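Local structure of HP0420 homologue (Helicobacter felis, 3LW3) at residues B[16-21]-B[71-76]; B[79-84]-B[127-132]; B[38-43]-B[65-70]. The protein is of unknown function but adopts the hotdog fold, known from many acyl-CoA thioesterases and dehydratases, and may act on related thioesters. One frame throughout, in Å; residues are numbered along the deposited sequence.

Contact 3 lies in the core: the helix 57-72 is laid against strand 37-42, and every residue that touches is buried. Contact 1 sits just past the end of the same helix, at the surface, where Leu-16, Leu-17 and Val-18 gather around the side chain of Asn-73 and the backbone after it. Contact 2 is backbone hydrogen bonding between two strands of the sheet that cradles the helix, with apolar side chains turned to the helix and mostly polar ones outward. Contacts 2 and 3 adjoin where Ile-79 CD1 lies 3.5 Å from Ser-65 CB. Along the chain, contact 3 is nested within the loop that contact 1 closes, and contact 2 opens afterwards. All three come within reach of the second subunit.

Contact 1. Residues B[16-21]-B[71-76]; sequences LLVCTR and ALNKKN
Leu-17 and Asn-73 carry a small surface contact, in which the loop 16-21, leading toward strand 29-34, folds over the chain where helix 57-72 ends. The CA atoms come nearest at Leu-17 and Lys-75, 5.3 Å apart. Asn-73 is the first residue past the helix to leave helical angles and has positive phi; its CG is anti to the backbone N (chi1 -168°). The amide beyond it crosses the Leu-17 side chain at about a right angle. The modelled ND2 lies 2.7 Å from Leu-17 N, but this amide is probably turned over, and with the oxygen there instead the pair may be a hydrogen bond. In the hotdog fold the long helix is wrapped by the sheet, and here the N-terminal loop covers its exit. Leu-17 CD1 sits 3.9 Å from Asn-73 O. Val-18 adds its CG2, 3.9 Å from Lys-74 O, while its side chain also rests on Leu-69 of the helix. Leu-16 leans on Cys-70 and on Phe-33 of the first sheet strand. Just beyond, the loop is tied to the second subunit: Cys-19 forms a disulfide with Cys-50 of that chain, and Arg-21 a salt bridge with its Asp-52.

Contact 2. Residues B[79-84]-B[127-132]; sequences ISSMKV and DFEILV
Ile-79 faces Ile-130 as a non-hydrogen-bonded pair, the two CG1 atoms 4.1 Å apart on the sheet face that looks at helix 57-72. At the next step the register slips by one: Ser-80 and Ser-81 both stand opposite Glu-129, a classic beta bulge. Ser-80 N donates to Glu-129 O at 2.9 Å, while the Ser-80 side chain leans over Leu-131, its CB 3.7 Å from Leu-131 CG. Ser-81 O then accepts from Glu-129 N in an almost straight bond (177° at the hydrogen). On the outer face Ser-81 OG, set between its own backbone N and carbonyl carbon (chi1 69°), comes to 3.1 Å from Glu-129 CG; the carboxylate turns off to a hydrogen bond with Thr-111 OG1 on strand 109-118. Met-82 returns to the helix side. It lies beside Phe-128, both side chains pointing the same way, with CE 3.8 Å from Phe-128 CE1 and the sulfur obliquely placed, a Met-aromatic contact. Lys-83 and Asp-127 pair through two backbone bonds, each donating once; the Asp-127 carboxylate has its salt bridge with Arg-113. Last, Val-84 CG1 reaches Phe-128 CZ at 3.9 Å. The other side of 81-84 pairs antiparallel with a strand of the second subunit, so the sheet runs on across the interface, as is common in hotdog dimers, where the two sheets join into one.

Contact 3. Residues B[38-43]-B[65-70]; sequences ATVCLT and SFAALC
Phe-66, Ala-67 and Cys-70 turn one side of helix 57-72 to Ala-38 and Val-40, two residues on the face of strand 37-42 that looks at the helix. Phe-66 comes first. Its CG is anti to the backbone N (chi1 -180°), and the ring beyond it brings CD2 to 3.8 Å from Val-40 CG1, the two side chains crossing obliquely. One residue on, Ala-67 fits against both methyls of the same valine: its CA lies 4.0 Å from Val-40 CG1 and its CB 4.2 Å from Val-40 CG2. Its carbonyl oxygen meets the other strand residue, with Ala-67 O 3.6 Å from Ala-38 CB. Cys-70, a turn after Phe-66 and hydrogen-bonded to it, Cys-70 N to Phe-66 O, closes the row by setting its CB 3.6 Å from Ala-38 CB. With the small side chains of Ala-38 and Ala-67 at the nearest point, the axes of the short segments come within 7.2 Å, running nearly antiparallel at 154°. The contact across this buried seam is van der Waals packing, Cys-70 taking part through its CB. Around it, Val-40 is packed by Leu-30 of strand 29-34 and Phe-98 of strand 96-105, between which its own strand lies in the sheet, and Ala-38 by Phe-33. Phe-66 continues to Cys-27 and to His-56 of the second subunit, while the helix turns Ser-65 and Leu-69 toward strand 77-86, the outermost strand of this chain's sheet, at the dimer interface.

Contact 1. Residues B[16-21]-B[71-76]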
loop_
_atom_site.group_PDB
_atom_site.type_symbol
_atom_site.label_atom_id
_atom_site.label_comp_id
_atom_site.label_asym_id
_atom_site.label_seq_id
_atom_site.Cartn_x
_atom_site.Cartn_y
_atom_site.Cartn_z
ATOM N N LEU B 16 -2.531 13.107 16.280
ATOM C CA LEU B 16 -2.477 11.879 15.474
ATOM C C LEU B 16 -1.609 10.853 16.210
ATOM O O LEU B 16 -0.418 11.101 16.478
ATOM C CB LEU B 16 -1.928 12.189 14.099
ATOM C CG LEU B 16 -1.923 10.979 13.182
ATOM C CD1 LEU B 16 -3.342 10.703 12.784
ATOM C CD2 LEU B 16 -1.053 11.273 11.982
ATOM N N LEU B 17 -2.216 9.726 16.566
ATOM C CA LEU B 17 -1.579 8.679 17.360
ATOM C C LEU B 17 -0.939 7.573 16.543
ATOM O O LEU B 17 -0.115 6.817 17.067
ATOM C CB LEU B 17 -2.617 8.042 18.296
ATOM C CG LEU B 17 -3.386 8.996 19.228
ATOM C CD1 LEU B 17 -4.074 8.188 20.328
ATOM C CD2 LEU B 17 -2.447 10.047 19.784
ATOM N N VAL B 18 -1.324 7.445 15.273
ATOM C CA VAL B 18 -0.900 6.317 14.456
ATOM C C VAL B 18 0.235 6.705 13.492
ATOM O O VAL B 18 0.382 7.855 13.110
ATOM C CB VAL B 18 -2.143 5.719 13.722
ATOM C CG1 VAL B 18 -2.623 6.686 12.664
ATOM C CG2 VAL B 18 -1.864 4.308 13.204
ATOM N N CYS B 19 1.035 5.720 13.096
ATOM C CA CYS B 19 2.136 5.924 12.158
ATOM C C CYS B 19 3.035 7.108 12.507
ATOM O O CYS B 19 3.322 7.970 11.687
ATOM C CB CYS B 19 1.640 6.008 10.713
ATOM S SG CYS B 19 1.087 4.349 10.051
ATOM N N THR B 20 3.521 7.107 13.735
ATOM C CA THR B 20 4.368 8.204 14.143
ATOM C C THR B 20 5.662 8.350 13.329
ATOM O O THR B 20 6.222 9.444 13.298
ATOM C CB THR B 20 4.661 8.198 15.655
ATOM O OG1 THR B 20 5.440 7.051 16.023
ATOM C CG2 THR B 20 3.333 8.235 16.435
ATOM N N ARG B 21 6.136 7.292 12.680
ATOM C CA ARG B 21 7.395 7.388 11.951
ATOM C C ARG B 21 7.182 7.683 10.456
ATOM O O ARG B 21 8.147 7.881 9.742
ATOM C CB ARG B 21 8.241 6.121 12.100
ATOM C CG ARG B 21 8.507 5.633 13.518
ATOM C CD ARG B 21 9.728 6.307 14.156
ATOM N NE ARG B 21 10.888 6.416 13.256
ATOM C CZ ARG B 21 11.910 5.553 13.203
ATOM N NH1 ARG B 21 11.942 4.473 13.994
ATOM N NH2 ARG B 21 12.906 5.766 12.345
ATOM N N ALA B 71 -8.377 7.249 10.260
ATOM C CA ALA B 71 -9.797 7.277 10.593
ATOM C C ALA B 71 -10.068 6.655 11.968
ATOM O O ALA B 71 -10.962 7.118 12.687
ATOM C CB ALA B 71 -10.624 6.499 9.507
ATOM N N LEU B 72 -9.335 5.591 12.277
ATOM C CA LEU B 72 -9.458 4.918 13.580
ATOM C C LEU B 72 -8.547 5.589 14.634
ATOM O O LEU B 72 -8.939 5.752 15.801
ATOM C CB LEU B 72 -9.115 3.437 13.451
ATOM C CG LEU B 72 -9.189 2.641 14.740
ATOM C CD1 LEU B 72 -10.606 2.740 15.221
ATOM C CD2 LEU B 72 -8.784 1.237 14.413
ATOM N N ASN B 73 -7.348 5.998 14.214
ATOM C CA ASN B 73 -6.407 6.759 15.029
ATOM C C ASN B 73 -6.101 6.114 16.393
ATOM O O ASN B 73 -6.174 6.772 17.413
ATOM C CB ASN B 73 -6.886 8.211 15.226
ATOM C CG ASN B 73 -5.813 9.113 15.827
ATOM O OD1 ASN B 73 -6.134 10.076 16.529
ATOM N ND2 ASN B 73 -4.550 8.788 15.607
ATOM N N LYS B 74 -5.771 4.833 16.387
ATOM C CA LYS B 74 -5.385 4.115 17.598
ATOM C C LYS B 74 -3.906 3.720 17.596
ATOM O O LYS B 74 -3.382 3.168 16.606
ATOM C CB LYS B 74 -6.226 2.858 17.775
ATOM C CG LYS B 74 -7.700 3.123 17.846
ATOM C CD LYS B 74 -8.212 2.975 19.288
ATOM C CE LYS B 74 -9.340 3.971 19.621
ATOM N NZ LYS B 74 -10.694 3.414 19.374
ATOM N N LYS B 75 -3.266 3.962 18.744
ATOM C CA LYS B 75 -1.851 3.677 18.982
ATOM C C LYS B 75 -1.392 2.315 18.407
ATOM O O LYS B 75 -0.665 2.232 17.380
ATOM C CB LYS B 75 -1.623 3.739 20.511
ATOM C CG LYS B 75 -0.154 3.681 21.010
ATOM C CD LYS B 75 -0.069 3.803 22.566
ATOM C CE LYS B 75 1.230 3.168 23.135
ATOM N NZ LYS B 75 1.514 3.526 24.570
ATOM N N ASN B 76 -1.816 1.249 19.050
ATOM C CA ASN B 76 -1.286 -0.060 18.704
ATOM C C ASN B 76 -2.143 -0.765 17.656
ATOM O O ASN B 76 -2.715 -1.797 17.920
ATOM C CB ASN B 76 -1.170 -0.902 19.977
ATOM C CG ASN B 76 -0.267 -0.249 21.033
ATOM O OD1 ASN B 76 0.837 0.209 20.713
ATOM N ND2 ASN B 76 -0.741 -0.193 22.300
#

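Contact 2. Residues B[79-84]-B[127-132]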
loop_
_atom_site.group_PDB
_atom_site.type_symbol
_atom_site.label_atom_id
_atom_site.label_comp_id
_atom_site.label_asym_id
_atom_site.label_seq_id
_atom_site.Cartn_x
_atom_site.Cartn_y
_atom_site.Cartn_z
ATOM N N ILE B 79 -2.858 -2.735 9.975
ATOM C CA ILE B 79 -3.687 -3.261 8.903
ATOM C C ILE B 79 -3.416 -4.756 8.731
ATOM O O ILE B 79 -2.270 -5.177 8.514
ATOM C CB ILE B 79 -3.422 -2.511 7.553
ATOM C CG1 ILE B 79 -3.791 -1.012 7.694
ATOM C CG2 ILE B 79 -4.136 -3.220 6.415
ATOM C CD1 ILE B 79 -3.339 -0.197 6.518
ATOM N N SER B 80 -4.476 -5.542 8.833
ATOM C CA SER B 80 -4.402 -7.009 8.688
ATOM C C SER B 80 -4.790 -7.530 7.308
ATOM O O SER B 80 -4.342 -8.613 6.887
ATOM C CB SER B 80 -5.262 -7.718 9.754
ATOM O OG SER B 80 -6.594 -7.238 9.722
ATOM N N SER B 81 -5.651 -6.798 6.603
ATOM C CA SER B 81 -6.078 -7.228 5.267
ATOM C C SER B 81 -6.770 -6.093 4.553
ATOM O O SER B 81 -7.174 -5.098 5.170
ATOM C CB SER B 81 -6.978 -8.462 5.310
ATOM O OG SER B 81 -8.216 -8.149 5.870
ATOM N N MET B 82 -6.875 -6.232 3.245
ATOM C CA MET B 82 -7.591 -5.261 2.439
ATOM C C MET B 82 -8.093 -5.879 1.158
ATOM O O MET B 82 -7.532 -6.854 0.658
ATOM C CB MET B 82 -6.650 -4.095 2.086
ATOM C CG MET B 82 -5.535 -4.486 1.115
ATOM S SD MET B 82 -4.280 -3.189 0.896
ATOM C CE MET B 82 -3.518 -3.072 2.490
ATOM N N LYS B 83 -9.175 -5.308 0.636
ATOM C CA LYS B 83 -9.711 -5.642 -0.668
ATOM C C LYS B 83 -9.893 -4.303 -1.386
ATOM O O LYS B 83 -10.629 -3.430 -0.912
ATOM C CB LYS B 83 -11.046 -6.330 -0.528
ATOM C CG LYS B 83 -11.487 -6.999 -1.837
ATOM C CD LYS B 83 -12.203 -6.005 -2.777
ATOM C CE LYS B 83 -12.148 -6.467 -4.258
ATOM N NZ LYS B 83 -10.756 -6.902 -4.611
ATOM N N VAL B 84 -9.225 -4.118 -2.515
ATOM C CA VAL B 84 -9.157 -2.784 -3.116
ATOM C C VAL B 84 -9.256 -2.854 -4.637
ATOM O O VAL B 84 -8.782 -3.833 -5.280
ATOM C CB VAL B 84 -7.885 -1.965 -2.699
ATOM C CG1 VAL B 84 -7.742 -1.880 -1.203
ATOM C CG2 VAL B 84 -6.669 -2.539 -3.312
ATOM N N ASP B 127 -11.812 -1.606 1.085
ATOM C CA ASP B 127 -12.094 -1.880 2.504
ATOM C C ASP B 127 -10.835 -2.420 3.188
ATOM O O ASP B 127 -10.174 -3.327 2.651
ATOM C CB ASP B 127 -13.259 -2.866 2.652
ATOM C CG ASP B 127 -14.565 -2.262 2.175
ATOM O OD1 ASP B 127 -14.906 -1.174 2.652
ATOM O OD2 ASP B 127 -15.236 -2.817 1.275
ATOM N N PHE B 128 -10.489 -1.850 4.333
ATOM C CA PHE B 128 -9.304 -2.240 5.094
ATOM C C PHE B 128 -9.764 -2.829 6.427
ATOM O O PHE B 128 -10.681 -2.303 7.047
ATOM C CB PHE B 128 -8.414 -1.026 5.373
ATOM C CG PHE B 128 -7.836 -0.430 4.119
ATOM C CD1 PHE B 128 -6.549 -0.726 3.740
ATOM C CD2 PHE B 128 -8.642 0.361 3.279
ATOM C CE1 PHE B 128 -6.039 -0.224 2.540
ATOM C CE2 PHE B 128 -8.151 0.873 2.101
ATOM C CZ PHE B 128 -6.855 0.548 1.711
ATOM N N GLU B 129 -9.114 -3.882 6.872
ATOM C CA GLU B 129 -9.409 -4.442 8.182
ATOM C C GLU B 129 -8.208 -4.058 9.039
ATOM O O GLU B 129 -7.047 -4.205 8.597
ATOM C CB GLU B 129 -9.574 -5.958 8.129
ATOM C CG GLU B 129 -10.529 -6.437 7.042
ATOM C CD GLU B 129 -11.970 -6.047 7.275
ATOM O OE1 GLU B 129 -12.336 -5.935 8.469
ATOM O OE2 GLU B 129 -12.738 -5.853 6.268
ATOM N N ILE B 130 -8.481 -3.546 10.246
ATOM C CA ILE B 130 -7.462 -3.087 11.148
ATOM C C ILE B 130 -7.598 -3.802 12.467
ATOM O O ILE B 130 -8.708 -3.906 12.967
ATOM C CB ILE B 130 -7.502 -1.542 11.355
ATOM C CG1 ILE B 130 -7.227 -0.801 10.007
ATOM C CG2 ILE B 130 -6.562 -1.155 12.488
ATOM C CD1 ILE B 130 -7.487 0.694 10.057
ATOM N N LEU B 131 -6.489 -4.333 12.990
ATOM C CA LEU B 131 -6.463 -4.988 14.316
ATOM C C LEU B 131 -5.855 -4.048 15.376
ATOM O O LEU B 131 -4.882 -3.318 15.095
ATOM C CB LEU B 131 -5.655 -6.290 14.285
ATOM C CG LEU B 131 -6.061 -7.408 13.327
ATOM C CD1 LEU B 131 -5.201 -8.643 13.562
ATOM C CD2 LEU B 131 -7.565 -7.734 13.409
ATOM N N VAL B 132 -6.410 -4.071 16.592
ATOM C CA VAL B 132 -5.897 -3.220 17.649
ATOM C C VAL B 132 -5.432 -4.125 18.769
ATOM O O VAL B 132 -6.140 -5.042 19.149
ATOM C CB VAL B 132 -6.956 -2.233 18.147
ATOM C CG1 VAL B 132 -6.415 -1.421 19.304
ATOM C CG2 VAL B 132 -7.405 -1.300 17.001
#

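Contact 3. Residues B[38-43]-B[65-70]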
loop_
_atom_site.group_PDB
_atom_site.type_symbol
_atom_site.label_atom_id
_atom_site.label_comp_id
_atom_site.label_asym_id
_atom_site.label_seq_id
_atom_site.Cartn_x
_atom_site.Cartn_y
_atom_site.Cartn_z
ATOM N N ALA B 38 -11.110 10.236 8.078
ATOM C CA ALA B 38 -9.882 10.972 7.768
ATOM C C ALA B 38 -9.815 11.206 6.281
ATOM O O ALA B 38 -10.353 10.417 5.477
ATOM C CB ALA B 38 -8.670 10.204 8.218
ATOM N N THR B 39 -9.107 12.265 5.916
ATOM C CA THR B 39 -8.807 12.540 4.491
ATOM C C THR B 39 -7.327 12.815 4.374
ATOM O O THR B 39 -6.765 13.580 5.158
ATOM C CB THR B 39 -9.582 13.758 3.964
ATOM O OG1 THR B 39 -10.978 13.499 3.973
ATOM C CG2 THR B 39 -9.204 14.101 2.578
ATOM N N VAL B 40 -6.689 12.181 3.400
ATOM C CA VAL B 40 -5.324 12.528 3.003
ATOM C C VAL B 40 -5.331 12.863 1.527
ATOM O O VAL B 40 -6.237 12.416 0.763
ATOM C CB VAL B 40 -4.319 11.395 3.320
ATOM C CG1 VAL B 40 -4.487 10.900 4.769
ATOM C CG2 VAL B 40 -4.433 10.241 2.325
ATOM N N CYS B 41 -4.301 13.571 1.081
ATOM C CA CYS B 41 -4.205 13.963 -0.311
ATOM C C CYS B 41 -2.852 13.555 -0.914
ATOM O O CYS B 41 -1.787 13.918 -0.399
ATOM C CB CYS B 41 -4.404 15.466 -0.462
ATOM S SG CYS B 41 -4.408 15.947 -2.218
ATOM N N LEU B 42 -2.909 12.773 -1.980
ATOM C CA LEU B 42 -1.710 12.349 -2.695
ATOM C C LEU B 42 -1.553 13.124 -3.987
ATOM O O LEU B 42 -2.403 13.056 -4.853
ATOM C CB LEU B 42 -1.782 10.862 -3.016
ATOM C CG LEU B 42 -0.676 10.319 -3.928
ATOM C CD1 LEU B 42 0.633 10.379 -3.248
ATOM C CD2 LEU B 42 -0.989 8.903 -4.386
ATOM N N THR B 43 -0.450 13.849 -4.088
ATOM C CA THR B 43 -0.022 14.460 -5.352
ATOM C C THR B 43 1.232 13.693 -5.848
ATOM O O THR B 43 2.334 13.847 -5.309
ATOM C CB THR B 43 0.137 15.989 -5.173
ATOM O OG1 THR B 43 0.785 16.276 -3.907
ATOM C CG2 THR B 43 -1.248 16.627 -5.094
ATOM N N SER B 65 -4.124 3.347 2.686
ATOM C CA SER B 65 -3.773 2.688 3.961
ATOM C C SER B 65 -3.594 3.696 5.113
ATOM O O SER B 65 -4.138 3.532 6.207
ATOM C CB SER B 65 -2.488 1.831 3.800
ATOM O OG SER B 65 -2.694 0.723 2.936
ATOM N N PHE B 66 -2.832 4.745 4.841
ATOM C CA PHE B 66 -2.634 5.814 5.778
ATOM C C PHE B 66 -3.960 6.459 6.131
ATOM O O PHE B 66 -4.247 6.619 7.326
ATOM C CB PHE B 66 -1.644 6.809 5.201
ATOM C CG PHE B 66 -1.342 7.978 6.089
ATOM C CD1 PHE B 66 -1.118 7.828 7.461
ATOM C CD2 PHE B 66 -1.183 9.235 5.527
ATOM C CE1 PHE B 66 -0.813 8.933 8.261
ATOM C CE2 PHE B 66 -0.855 10.333 6.287
ATOM C CZ PHE B 66 -0.700 10.199 7.682
ATOM N N ALA B 67 -4.785 6.826 5.141
ATOM C CA ALA B 67 -6.150 7.376 5.445
ATOM C C ALA B 67 -6.928 6.438 6.410
ATOM O O ALA B 67 -7.510 6.885 7.421
ATOM C CB ALA B 67 -7.010 7.570 4.194
ATOM N N ALA B 68 -6.945 5.152 6.051
ATOM C CA ALA B 68 -7.658 4.124 6.838
ATOM C C ALA B 68 -7.172 4.137 8.304
ATOM O O ALA B 68 -7.974 4.218 9.222
ATOM C CB ALA B 68 -7.462 2.761 6.210
ATOM N N LEU B 69 -5.858 4.087 8.523
ATOM C CA LEU B 69 -5.290 4.113 9.891
ATOM C C LEU B 69 -5.683 5.405 10.621
ATOM O O LEU B 69 -6.026 5.365 11.791
ATOM C CB LEU B 69 -3.779 3.897 9.853
ATOM C CG LEU B 69 -3.406 2.445 9.533
ATOM C CD1 LEU B 69 -1.920 2.204 9.054
ATOM C CD2 LEU B 69 -3.703 1.605 10.782
ATOM N N CYS B 70 -5.648 6.546 9.930
ATOM C CA CYS B 70 -6.012 7.815 10.553
ATOM C C CYS B 70 -7.494 7.925 10.967
ATOM O O CYS B 70 -7.829 8.613 11.947
ATOM C CB CYS B 70 -5.646 8.979 9.642
ATOM S SG CYS B 70 -3.895 9.219 9.413
#